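Long-range contacts in pullulanase (Klebsiella oxytoca, PDB 2YOC), which hydrolyses the alpha-1,6-glucosidic linkages of pullulan and related alpha-glucans: residues G718-R723 with E813-V818; A769-L774 with I798-A803; A781-I786 with A957-V962; A808-E813 with L952-A957; L975-V980 with V998-A1003. All blocks are in the same frame, centred on the assembly; numbering follows the deposited sequence.

How the contacts relate
Contact 1 pairs the sixth and seventh strands of the parallel beta barrel. Contact 2, its centre 13 Å away, lies wholly in the long connection between those strands. Contacts 3 and 4, with centres 10 Å apart, share A957 and helix 955-961 and join this part to the C-terminal domain: contact 3 brings strand 784-786 and the loop at its start, and contact 4 the last loop of the connection, to the helix. Contact 5, inside the C-terminal beta domain, comes last along the chain, its centre about 20 Å from that of contact 1. It touches contact 2 through L976 on T772 and R773, and contact 3 through V962. Barrel and C-terminal domain therefore join through a continuous series of contacts.

Contact 1. Residues G718-R723 with E813-V818; sequences GTFSDR and EVVNYV
F720 turns the edge of its ring toward one face of Y817, a T-shaped pair joining two neighbouring strands of the parallel (beta/alpha)8 barrel, 718-720 and 814-816. The ring planes stand at 68° with centroids 5.1 Å apart. F720 CD1 rests over the Y817 face, offset toward its rim, and lies 3.7 Å from Y817 CE1. F720 CG sits beside its own backbone N and anti to the carbonyl carbon (chi1 -80°), a setting in which the ring stands next to V815 as well as Y817. V815 leaves the sheet on the same face as F720 and runs alongside it, and its CG1 touches the ring obliquely at CE1 and CD1, 3.8 Å from F720 CE1. A beta-branched valine suits the strand. Y817 OH hydrogen-bonds to R725 NH1, which suits a tyrosine here.

Behind these groups the backbones follow parallel pairing. T719 N donates to E813 O, V815 N to T719 O, and S721 N to V815 O, the last almost straight at 177°. T719 OG1 is hydrogen-bonded to Y807 OH. At the end of the pairing, S721 CB packs 3.6 Å from V814 CG1. N816 sends ND2 to G775 O, and its other end reaches S721 through a water that lies 2.6 Å from S721 OG and donates to N816 OD1.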
# COMPACT_ATOMS: atom_id res chain seq x y z
N GLY B 718 15.28 17.57 -19.86
CA GLY B 718 15.79 16.87 -18.70
C GLY B 718 15.63 17.69 -17.45
O GLY B 718 15.53 18.92 -17.51
N THR B 719 15.59 17.02 -16.30
CA THR B 719 15.50 17.64 -14.97
C THR B 719 16.48 16.96 -14.04
O THR B 719 16.78 15.78 -14.24
CB THR B 719 14.11 17.54 -14.38
OG1 THR B 719 13.61 16.22 -14.59
CG2 THR B 719 13.17 18.56 -14.95
N PHE B 720 16.96 17.69 -13.02
CA PHE B 720 17.84 17.12 -12.02
C PHE B 720 16.98 16.22 -11.15
O PHE B 720 15.84 16.58 -10.82
CB PHE B 720 18.50 18.21 -11.13
CG PHE B 720 19.70 18.90 -11.72
CD1 PHE B 720 20.98 18.38 -11.57
CD2 PHE B 720 19.55 20.09 -12.44
CE1 PHE B 720 22.09 19.03 -12.13
CE2 PHE B 720 20.66 20.74 -13.00
CZ PHE B 720 21.93 20.21 -12.83
N SER B 721 17.51 15.03 -10.83
CA SER B 721 16.81 14.10 -9.95
C SER B 721 17.42 14.15 -8.56
O SER B 721 18.62 13.90 -8.36
CB SER B 721 16.80 12.68 -10.50
OG SER B 721 16.08 11.84 -9.63
N ASP B 722 16.56 14.52 -7.61
CA ASP B 722 16.84 14.66 -6.19
C ASP B 722 16.64 13.33 -5.46
O ASP B 722 17.06 13.20 -4.32
CB ASP B 722 15.95 15.77 -5.60
CG ASP B 722 14.46 15.76 -5.93
OD1 ASP B 722 14.08 15.09 -6.92
OD2 ASP B 722 13.70 16.47 -5.25
N ARG B 723 16.03 12.34 -6.14
CA ARG B 723 15.74 11.03 -5.59
C ARG B 723 16.98 10.26 -5.23
O ARG B 723 17.12 9.86 -4.07
CB ARG B 723 14.85 10.21 -6.52
CG ARG B 723 13.39 10.58 -6.46
CD ARG B 723 13.11 11.70 -7.40
NE ARG B 723 11.70 11.84 -7.68
CZ ARG B 723 11.04 12.97 -7.51
NH1 ARG B 723 11.66 14.04 -7.03
NH2 ARG B 723 9.76 13.05 -7.83
N GLU B 813 16.06 12.11 -19.77
CA GLU B 813 15.26 13.14 -19.14
C GLU B 813 15.67 13.35 -17.68
O GLU B 813 15.14 14.26 -17.04
CB GLU B 813 13.78 12.77 -19.25
CG GLU B 813 13.31 12.63 -20.68
CD GLU B 813 11.82 12.50 -20.94
OE1 GLU B 813 11.05 12.15 -20.00
OE2 GLU B 813 11.43 12.71 -22.12
N VAL B 814 16.63 12.53 -17.15
CA VAL B 814 17.11 12.55 -15.76
C VAL B 814 18.59 12.90 -15.60
O VAL B 814 19.45 12.28 -16.23
CB VAL B 814 16.84 11.17 -15.07
CG1 VAL B 814 17.43 11.13 -13.67
CG2 VAL B 814 15.36 10.84 -15.02
N VAL B 815 18.91 13.80 -14.68
CA VAL B 815 20.29 14.12 -14.36
C VAL B 815 20.57 13.72 -12.89
O VAL B 815 20.04 14.34 -11.96
CB VAL B 815 20.66 15.59 -14.65
CG1 VAL B 815 22.08 15.89 -14.22
CG2 VAL B 815 20.49 15.92 -16.14
N ASN B 816 21.37 12.66 -12.70
CA ASN B 816 21.76 12.18 -11.38
C ASN B 816 23.03 12.89 -10.91
O ASN B 816 23.92 13.22 -11.71
CB ASN B 816 21.93 10.66 -11.37
CG ASN B 816 20.63 9.92 -11.25
OD1 ASN B 816 19.72 10.30 -10.48
ND2 ASN B 816 20.51 8.83 -12.01
N TYR B 817 23.10 13.14 -9.60
CA TYR B 817 24.23 13.83 -9.00
C TYR B 817 24.30 13.61 -7.51
O TYR B 817 23.29 13.26 -6.89
CB TYR B 817 24.21 15.33 -9.35
CG TYR B 817 23.13 16.15 -8.68
CD1 TYR B 817 21.78 15.89 -8.91
CD2 TYR B 817 23.45 17.26 -7.91
CE1 TYR B 817 20.78 16.66 -8.32
CE2 TYR B 817 22.46 18.06 -7.33
CZ TYR B 817 21.12 17.77 -7.55
OH TYR B 817 20.16 18.57 -6.96
N VAL B 818 25.50 13.77 -6.94
CA VAL B 818 25.71 13.64 -5.50
C VAL B 818 26.47 14.84 -4.94
O VAL B 818 26.77 14.90 -3.75
CB VAL B 818 26.26 12.25 -5.04
CG1 VAL B 818 25.15 11.21 -5.01
CG2 VAL B 818 27.43 11.78 -5.91
O HOH W 1 17.44 9.63 -9.50

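Contact 2. Residues A769-L774 with I798-A803; sequences ADLTRL and IDYNGA. With SO4 (sulfate ion), chain R.
The carboxylate of D770, whose OD2 lies 4.3 Å from I798 CD1 across the contact, is held at both oxygens. R773 NH2 donates to D770 OD1 at 2.7 Å in a salt bridge one helical turn along, the oxygen lying in the guanidinium plane, while D770 OD2 accepts from the backbone N of K788. Arginine suits this place because its long chain can bend back to D770 and still offer NH2 to Q971.

L771 and I798 carry most of the apolar contact. They slide past each other in opposite directions, with L771 CD2 3.8 Å from I798 CG2 and 3.5 Å from the carbonyl oxygen D799 O. L771 CD1 comes to the rim of the Y800 ring near its plane, 3.8 Å from Y800 CD1. With CG anti to the backbone N (chi1 -172°), L774 extends toward I798 and sets CD2 against I798 CB. I798, branched at CB, can meet both leucines at once.

Helix 762-776 and the small hairpin 799-804 both belong to the connection between the sixth and seventh strands of the barrel. The hairpin closes through a type I' turn from Y800 to A803, in which N801 and G802 both have positive phi, a shape glycine adopts easily. D799 OD2 accepts from G802 N at 2.9 Å, an Asx motif.

N801 lays ND2 over one face of the Y800 ring, near the rim, while Y800 OH bonds to D726. A sulfate ion, probably from the crystallisation liquor, accepts a weak bond from D799 N through its O1 at 3.3 Å.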
# COMPACT_ATOMS: atom_id res chain seq x y z
N ALA B 769 17.81 2.29 -0.68
CA ALA B 769 18.33 1.34 -1.67
C ALA B 769 17.37 1.32 -2.85
O ALA B 769 17.80 1.42 -4.00
CB ALA B 769 18.43 -0.05 -1.06
N ASP B 770 16.06 1.25 -2.55
CA ASP B 770 14.98 1.28 -3.54
C ASP B 770 15.08 2.54 -4.41
O ASP B 770 15.05 2.42 -5.64
CB ASP B 770 13.62 1.22 -2.85
CG ASP B 770 13.13 -0.16 -2.40
OD1 ASP B 770 13.86 -1.16 -2.59
OD2 ASP B 770 11.99 -0.23 -1.88
N LEU B 771 15.27 3.72 -3.78
CA LEU B 771 15.39 4.99 -4.51
C LEU B 771 16.67 5.05 -5.32
O LEU B 771 16.61 5.46 -6.48
CB LEU B 771 15.23 6.22 -3.59
CG LEU B 771 13.81 6.57 -3.06
CD1 LEU B 771 13.89 7.60 -1.95
CD2 LEU B 771 12.90 7.10 -4.15
N THR B 772 17.79 4.57 -4.76
CA THR B 772 19.08 4.52 -5.47
C THR B 772 18.98 3.65 -6.75
O THR B 772 19.29 4.13 -7.84
CB THR B 772 20.20 4.11 -4.51
OG1 THR B 772 20.21 5.06 -3.43
CG2 THR B 772 21.59 4.04 -5.18
N ARG B 773 18.50 2.41 -6.61
CA ARG B 773 18.32 1.47 -7.73
C ARG B 773 17.51 2.13 -8.83
O ARG B 773 17.99 2.25 -9.96
CB ARG B 773 17.66 0.16 -7.25
CG ARG B 773 18.62 -0.74 -6.44
CD ARG B 773 18.05 -2.12 -6.16
NE ARG B 773 17.03 -2.07 -5.12
CZ ARG B 773 17.22 -2.47 -3.88
NH1 ARG B 773 18.39 -2.99 -3.51
NH2 ARG B 773 16.23 -2.39 -2.99
N LEU B 774 16.32 2.65 -8.49
CA LEU B 774 15.46 3.33 -9.43
C LEU B 774 16.23 4.43 -10.21
O LEU B 774 16.13 4.49 -11.45
CB LEU B 774 14.25 3.89 -8.69
CG LEU B 774 13.13 4.49 -9.52
CD1 LEU B 774 12.67 3.54 -10.63
CD2 LEU B 774 11.97 4.86 -8.65
N ILE B 798 7.00 4.06 -6.25
CA ILE B 798 7.98 4.15 -5.14
C ILE B 798 7.94 5.55 -4.67
O ILE B 798 8.18 6.45 -5.46
CB ILE B 798 9.42 3.76 -5.58
CG1 ILE B 798 9.53 2.31 -6.01
CG2 ILE B 798 10.49 4.15 -4.53
CD1 ILE B 798 9.33 1.24 -4.92
N ASP B 799 7.61 5.77 -3.42
CA ASP B 799 7.49 7.13 -2.85
C ASP B 799 8.83 7.86 -2.68
O ASP B 799 9.86 7.24 -2.44
CB ASP B 799 6.73 7.05 -1.51
CG ASP B 799 6.72 8.31 -0.70
OD1 ASP B 799 7.71 8.53 0.06
OD2 ASP B 799 5.75 9.08 -0.82
N TYR B 800 8.78 9.19 -2.80
CA TYR B 800 9.88 10.10 -2.51
C TYR B 800 9.31 11.35 -1.85
O TYR B 800 8.99 12.33 -2.52
CB TYR B 800 10.72 10.45 -3.73
CG TYR B 800 11.77 11.50 -3.44
CD1 TYR B 800 12.88 11.21 -2.65
CD2 TYR B 800 11.65 12.79 -3.95
CE1 TYR B 800 13.85 12.18 -2.37
CE2 TYR B 800 12.60 13.78 -3.66
CZ TYR B 800 13.70 13.46 -2.89
OH TYR B 800 14.64 14.43 -2.65
N ASN B 801 9.13 11.28 -0.52
CA ASN B 801 8.58 12.38 0.29
C ASN B 801 7.19 12.83 -0.19
O ASN B 801 6.93 14.04 -0.29
CB ASN B 801 9.55 13.58 0.36
CG ASN B 801 10.99 13.29 0.72
OD1 ASN B 801 11.32 12.28 1.34
ND2 ASN B 801 11.87 14.24 0.39
N GLY B 802 6.33 11.86 -0.52
CA GLY B 802 4.98 12.15 -0.97
C GLY B 802 4.83 12.18 -2.47
O GLY B 802 3.72 12.06 -3.01
N ALA B 803 5.96 12.31 -3.16
CA ALA B 803 6.01 12.35 -4.61
C ALA B 803 6.30 10.97 -5.22
O ALA B 803 6.95 10.13 -4.58
CB ALA B 803 7.09 13.34 -5.05
S SO4 R . 7.12 2.10 -1.39
O1 SO4 R . 7.50 3.48 -0.99
O2 SO4 R . 6.41 2.13 -2.66
O3 SO4 R . 6.20 1.52 -0.41
O4 SO4 R . 8.35 1.24 -1.51

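Contact 3. Residues A781-I786 with A957-V962; sequences ADFVMI and AVMKRV
F783 reaches from the loop before strand 784-786 to V958, M959 and V962 of the segment 957-962. From CB the chain runs to CG anti to the backbone N (chi1 -174°), which carries the ring over to the helix. One ortho carbon, CD1, then meets two side chains: M959 CG at 4.0 Å, near the ring plane, and V958 CG1 at 4.2 Å, approaching obliquely. M959 slides past the ring in the opposite direction, while V958 crosses it at about a right angle. Farther out, CE1 lies 3.3 Å from V962 O, which sits at the ring edge close to its plane. At the tip, CZ touches V962 CG1 at 4.1 Å.

M959, built as selenomethionine, continues beyond the ring to D782. Its SE stands 4.1 Å from D782 CB, and the bend at chi3 brings CE to D782 O. The flexible, unbranched chain can bend to reach the D782 backbone. D782 turns its acid away, where OD2 forms a salt bridge with K713. V962 also packs on M978 and V980 of strand 975-981, which links this corner to the C-terminal beta sheet.

No hydrogen bond links the two segments. Cohesion therefore probably comes mainly from burial of apolar surface, with the phenylalanine ring and the selenomethionine chain supplying most of that surface.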
# COMPACT_ATOMS: atom_id res chain seq x y z
N ALA B 781 9.34 6.26 -14.59
CA ALA B 781 8.02 6.10 -14.00
C ALA B 781 7.44 4.72 -14.23
O ALA B 781 6.60 4.28 -13.46
CB ALA B 781 7.08 7.13 -14.60
N ASP B 782 7.85 4.04 -15.30
CA ASP B 782 7.26 2.75 -15.64
C ASP B 782 8.12 1.50 -15.36
O ASP B 782 7.64 0.36 -15.52
CB ASP B 782 6.68 2.75 -17.08
CG ASP B 782 5.61 3.79 -17.27
OD1 ASP B 782 4.70 3.89 -16.40
OD2 ASP B 782 5.71 4.57 -18.25
N PHE B 783 9.36 1.73 -14.91
CA PHE B 783 10.31 0.69 -14.57
C PHE B 783 9.82 -0.11 -13.35
O PHE B 783 9.60 0.47 -12.29
CB PHE B 783 11.70 1.29 -14.32
CG PHE B 783 12.77 0.24 -14.11
CD1 PHE B 783 13.42 -0.33 -15.20
CD2 PHE B 783 13.09 -0.21 -12.84
CE1 PHE B 783 14.40 -1.31 -15.01
CE2 PHE B 783 14.06 -1.18 -12.65
CZ PHE B 783 14.72 -1.71 -13.73
N VAL B 784 9.64 -1.42 -13.53
CA VAL B 784 9.15 -2.33 -12.49
C VAL B 784 10.31 -2.92 -11.70
O VAL B 784 11.28 -3.44 -12.28
CB VAL B 784 8.20 -3.44 -13.05
CG1 VAL B 784 7.52 -4.19 -11.93
CG2 VAL B 784 7.16 -2.86 -14.01
N MSE B 785 10.20 -2.85 -10.37
CA MSE B 785 11.23 -3.41 -9.51
C MSE B 785 10.66 -4.07 -8.24
O MSE B 785 9.47 -3.93 -7.95
CB MSE B 785 12.37 -2.39 -9.31
CG MSE B 785 12.75 -2.08 -7.88
SE MSE B 785 13.52 -0.32 -7.80
CE MSE B 785 11.88 0.71 -8.40
N ILE B 786 11.48 -4.85 -7.53
CA ILE B 786 11.05 -5.48 -6.28
C ILE B 786 11.44 -4.58 -5.12
O ILE B 786 12.64 -4.38 -4.85
CB ILE B 786 11.57 -6.93 -6.16
CG1 ILE B 786 11.10 -7.84 -7.34
CG2 ILE B 786 11.26 -7.53 -4.80
CD1 ILE B 786 9.55 -7.86 -7.71
N ALA B 957 14.53 0.43 -23.80
CA ALA B 957 15.75 -0.36 -23.78
C ALA B 957 16.07 -0.66 -22.34
O ALA B 957 16.35 -1.83 -22.02
CB ALA B 957 16.90 0.41 -24.41
N VAL B 958 15.97 0.36 -21.45
CA VAL B 958 16.24 0.20 -20.01
C VAL B 958 15.39 -0.92 -19.43
O VAL B 958 15.93 -1.88 -18.89
CB VAL B 958 16.15 1.53 -19.24
CG1 VAL B 958 16.31 1.30 -17.74
CG2 VAL B 958 17.20 2.50 -19.74
N MSE B 959 14.09 -0.86 -19.63
CA MSE B 959 13.13 -1.82 -19.14
C MSE B 959 13.31 -3.24 -19.66
O MSE B 959 13.06 -4.18 -18.90
CB MSE B 959 11.73 -1.31 -19.40
CG MSE B 959 11.46 -0.02 -18.63
SE MSE B 959 9.69 0.61 -18.94
CE MSE B 959 8.74 -0.92 -18.12
N LYS B 960 13.75 -3.40 -20.93
CA LYS B 960 13.98 -4.69 -21.60
C LYS B 960 15.33 -5.31 -21.24
O LYS B 960 15.56 -6.47 -21.62
CB LYS B 960 13.97 -4.49 -23.12
CG LYS B 960 12.60 -4.50 -23.74
CD LYS B 960 12.65 -4.45 -25.25
CE LYS B 960 12.02 -3.19 -25.78
NZ LYS B 960 11.57 -3.33 -27.19
N ARG B 961 16.24 -4.54 -20.61
CA ARG B 961 17.61 -4.98 -20.37
C ARG B 961 18.13 -4.84 -18.93
O ARG B 961 18.99 -5.61 -18.49
CB ARG B 961 18.56 -4.21 -21.31
CG ARG B 961 18.32 -4.40 -22.79
CD ARG B 961 19.23 -3.52 -23.61
NE ARG B 961 19.06 -3.71 -25.05
CZ ARG B 961 19.77 -4.55 -25.78
NH1 ARG B 961 20.75 -5.24 -25.23
NH2 ARG B 961 19.54 -4.66 -27.08
N VAL B 962 17.67 -3.80 -18.23
CA VAL B 962 18.08 -3.51 -16.85
C VAL B 962 17.16 -4.17 -15.82
O VAL B 962 15.92 -4.14 -15.93
CB VAL B 962 18.23 -1.99 -16.61
CG1 VAL B 962 18.54 -1.68 -15.15
CG2 VAL B 962 19.28 -1.40 -17.53

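Contact 4. Residues A808-E813 with L952-A957; sequences AADPTE and LGDGSA
The flat carboxylate of D810 meets G955 N at OD1, on its anti side and 20° out of the carboxylate plane. This bond is 2.8 Å long and nearly straight, at 171°. E813, the other flat acid here, receives A809 N from above its plane at OE1, 3.2 Å away, and OE1 also accepts from G714 N.

D810 CB, P811 and T812 surround the G953 carbonyl oxygen. P811 CD lies 3.1 Å from G953 O. With OG1 between its backbone N and carbonyl carbon (chi1 68°), T812 presents CG2 to G953 O at 3.4 Å. Both glycines suit their places. G953 has a positive phi, which glycine accepts readily, and G955, having no CB, lets the start of the helix approach A809 O. P811 also packs on V958 in the next turn.

D954 holds the N-cap position of helix 955-961, yet its side chain makes no capping bond. D810 instead supplies an acceptor to the first residue of the helix, and the helix end may help to stabilise its charge, although D954 OD1 lies 4.1 Å from D810 OD1. The arrangement is an acidic side chain meeting a helix N-terminus, here joining the lead-in to the seventh barrel strand to the C-terminal domain.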
# COMPACT_ATOMS: atom_id res chain seq x y z
N ALA B 808 10.36 9.84 -15.12
CA ALA B 808 10.80 9.98 -16.50
C ALA B 808 10.29 8.97 -17.48
O ALA B 808 9.94 7.85 -17.09
CB ALA B 808 12.30 10.04 -16.54
N ALA B 809 10.29 9.34 -18.78
CA ALA B 809 9.95 8.43 -19.88
C ALA B 809 11.22 7.77 -20.39
O ALA B 809 11.19 6.59 -20.69
CB ALA B 809 9.28 9.17 -21.02
N ASP B 810 12.35 8.52 -20.47
CA ASP B 810 13.64 7.98 -20.91
C ASP B 810 14.74 8.43 -19.93
O ASP B 810 14.62 9.50 -19.32
CB ASP B 810 13.99 8.44 -22.35
CG ASP B 810 12.95 8.08 -23.40
OD1 ASP B 810 13.00 6.94 -23.92
OD2 ASP B 810 12.10 8.95 -23.71
N PRO B 811 15.83 7.65 -19.74
CA PRO B 811 16.89 8.10 -18.81
C PRO B 811 17.55 9.43 -19.19
O PRO B 811 18.25 10.04 -18.37
CB PRO B 811 17.91 6.94 -18.82
CG PRO B 811 17.66 6.21 -20.10
CD PRO B 811 16.17 6.35 -20.36
N THR B 812 17.34 9.87 -20.44
CA THR B 812 17.94 11.09 -20.95
C THR B 812 17.20 12.33 -20.42
O THR B 812 17.69 13.45 -20.56
CB THR B 812 18.09 11.02 -22.46
OG1 THR B 812 16.80 11.03 -23.05
CG2 THR B 812 18.84 9.79 -22.90
N GLU B 813 16.06 12.11 -19.77
CA GLU B 813 15.26 13.14 -19.14
C GLU B 813 15.67 13.35 -17.68
O GLU B 813 15.14 14.26 -17.04
CB GLU B 813 13.78 12.77 -19.25
CG GLU B 813 13.31 12.63 -20.68
CD GLU B 813 11.82 12.50 -20.94
OE1 GLU B 813 11.05 12.15 -20.00
OE2 GLU B 813 11.43 12.71 -22.12
N LEU B 952 22.07 3.28 -22.30
CA LEU B 952 21.03 2.80 -23.21
C LEU B 952 20.20 3.91 -23.85
O LEU B 952 19.72 3.71 -24.97
CB LEU B 952 20.11 1.76 -22.55
CG LEU B 952 20.70 0.40 -22.16
CD1 LEU B 952 19.69 -0.41 -21.35
CD2 LEU B 952 21.14 -0.39 -23.37
N GLY B 953 20.03 5.05 -23.15
CA GLY B 953 19.27 6.18 -23.67
C GLY B 953 17.76 6.05 -23.75
O GLY B 953 17.05 6.95 -23.29
N ASP B 954 17.23 4.98 -24.40
CA ASP B 954 15.77 4.79 -24.53
C ASP B 954 15.17 4.10 -23.30
O ASP B 954 15.65 3.03 -22.92
CB ASP B 954 15.41 3.97 -25.77
CG ASP B 954 15.47 4.71 -27.09
OD1 ASP B 954 14.44 5.34 -27.45
OD2 ASP B 954 16.50 4.58 -27.81
N GLY B 955 14.10 4.66 -22.74
CA GLY B 955 13.40 4.06 -21.62
C GLY B 955 13.00 2.60 -21.86
O GLY B 955 13.13 1.77 -20.96
N SER B 956 12.56 2.27 -23.08
CA SER B 956 12.15 0.92 -23.44
C SER B 956 13.33 -0.05 -23.41
O SER B 956 13.16 -1.22 -23.02
CB SER B 956 11.47 0.90 -24.82
OG SER B 956 12.33 1.40 -25.83
N ALA B 957 14.53 0.43 -23.80
CA ALA B 957 15.75 -0.36 -23.78
C ALA B 957 16.07 -0.66 -22.34
O ALA B 957 16.35 -1.83 -22.02
CB ALA B 957 16.90 0.41 -24.41

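Contact 5. Residues L975-V980 with V998-A1003; sequences LLVMTV and VVAINA
L976 and I1001 form a hydrogen-bonded antiparallel pair: L976 N donates to I1001 O and I1001 N to L976 O, each at 2.8 Å. M978 and V999 repeat the arrangement two residues on, M978 N meeting V999 O and V999 N meeting M978 O. The intervening residues turn their backbones outward to the next strands of the five-stranded sheet. V977 and T979 bond to R965 and D963 on one edge, while V998 and A1000 bond to L1054 and A1052 on the other.

Of the polar side chains, N1002 is well supplied: ND2 donates to P1047 O and E1006 O, and OD1 accepts from R1008. L975, its CG anti to the backbone N (chi1 -169°), brings CD1 3.9 Å from N1002 OD1 and close to N1002 CB. T979 makes a weak bond from OG1 to D963 O and rests CG2 against V998 CG2 at 4.2 Å.

On the opposite face, M978, a selenomethionine, lies alongside V999, with CE 3.8 Å from V999 CG2. With backbone groups paired within the sheet, L976 and I1001 on that face can probably pack on barrel helices 762-776 and 840-855 at little polar cost.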
# COMPACT_ATOMS: atom_id res chain seq x y z
N LEU B 975 24.49 -3.30 -0.54
CA LEU B 975 24.86 -4.03 -1.74
C LEU B 975 23.90 -3.66 -2.87
O LEU B 975 22.69 -3.92 -2.80
CB LEU B 975 24.88 -5.53 -1.48
CG LEU B 975 25.49 -6.39 -2.57
CD1 LEU B 975 26.99 -6.23 -2.59
CD2 LEU B 975 25.12 -7.85 -2.36
N LEU B 976 24.45 -3.01 -3.90
CA LEU B 976 23.70 -2.61 -5.08
C LEU B 976 24.21 -3.42 -6.24
O LEU B 976 25.39 -3.35 -6.59
CB LEU B 976 23.83 -1.09 -5.34
CG LEU B 976 23.26 -0.20 -4.25
CD1 LEU B 976 23.96 1.14 -4.24
CD2 LEU B 976 21.76 -0.05 -4.37
N VAL B 977 23.34 -4.27 -6.78
CA VAL B 977 23.67 -5.19 -7.86
C VAL B 977 22.76 -4.95 -9.06
O VAL B 977 21.55 -5.21 -8.98
CB VAL B 977 23.71 -6.68 -7.40
CG1 VAL B 977 23.91 -7.61 -8.58
CG2 VAL B 977 24.82 -6.90 -6.38
N MSE B 978 23.34 -4.42 -10.17
CA MSE B 978 22.59 -4.12 -11.39
C MSE B 978 23.03 -5.00 -12.51
O MSE B 978 24.23 -5.16 -12.73
CB MSE B 978 22.78 -2.64 -11.77
CG MSE B 978 21.83 -2.18 -12.89
SE MSE B 978 21.97 -0.27 -13.30
CE MSE B 978 23.76 -0.23 -14.04
N THR B 979 22.06 -5.57 -13.25
CA THR B 979 22.36 -6.42 -14.40
C THR B 979 21.82 -5.76 -15.68
O THR B 979 20.71 -5.24 -15.66
CB THR B 979 21.84 -7.87 -14.20
OG1 THR B 979 20.43 -7.93 -14.35
CG2 THR B 979 22.27 -8.49 -12.89
N VAL B 980 22.63 -5.75 -16.77
CA VAL B 980 22.25 -5.17 -18.07
C VAL B 980 22.38 -6.23 -19.15
O VAL B 980 23.48 -6.72 -19.40
CB VAL B 980 23.00 -3.86 -18.44
CG1 VAL B 980 22.44 -3.28 -19.74
CG2 VAL B 980 22.93 -2.83 -17.31
N VAL B 998 27.33 -6.57 -15.22
CA VAL B 998 27.00 -6.58 -13.79
C VAL B 998 27.72 -5.42 -13.09
O VAL B 998 28.95 -5.32 -13.17
CB VAL B 998 27.19 -7.93 -13.04
CG1 VAL B 998 26.86 -7.80 -11.57
CG2 VAL B 998 26.34 -9.03 -13.66
N VAL B 999 26.96 -4.55 -12.42
CA VAL B 999 27.53 -3.49 -11.62
C VAL B 999 27.28 -3.90 -10.16
O VAL B 999 26.13 -4.10 -9.74
CB VAL B 999 26.97 -2.08 -11.94
CG1 VAL B 999 27.56 -1.03 -11.01
CG2 VAL B 999 27.24 -1.71 -13.39
N ALA B 1000 28.36 -4.05 -9.39
CA ALA B 1000 28.23 -4.39 -7.99
C ALA B 1000 28.89 -3.32 -7.15
O ALA B 1000 30.05 -3.00 -7.36
CB ALA B 1000 28.84 -5.75 -7.71
N ILE B 1001 28.10 -2.71 -6.26
CA ILE B 1001 28.55 -1.67 -5.36
C ILE B 1001 28.33 -2.17 -3.94
O ILE B 1001 27.17 -2.32 -3.52
CB ILE B 1001 27.81 -0.33 -5.62
CG1 ILE B 1001 28.06 0.18 -7.06
CG2 ILE B 1001 28.17 0.75 -4.57
CD1 ILE B 1001 27.05 1.22 -7.54
N ASN B 1002 29.43 -2.45 -3.20
CA ASN B 1002 29.34 -2.89 -1.82
C ASN B 1002 29.66 -1.72 -0.89
O ASN B 1002 30.81 -1.49 -0.51
CB ASN B 1002 30.23 -4.12 -1.53
CG ASN B 1002 30.05 -4.72 -0.15
OD1 ASN B 1002 28.94 -4.75 0.42
ND2 ASN B 1002 31.13 -5.24 0.41
N ALA B 1003 28.61 -0.97 -0.54
CA ALA B 1003 28.66 0.19 0.32
C ALA B 1003 28.46 -0.25 1.78
O ALA B 1003 27.62 0.29 2.50
CB ALA B 1003 27.58 1.17 -0.10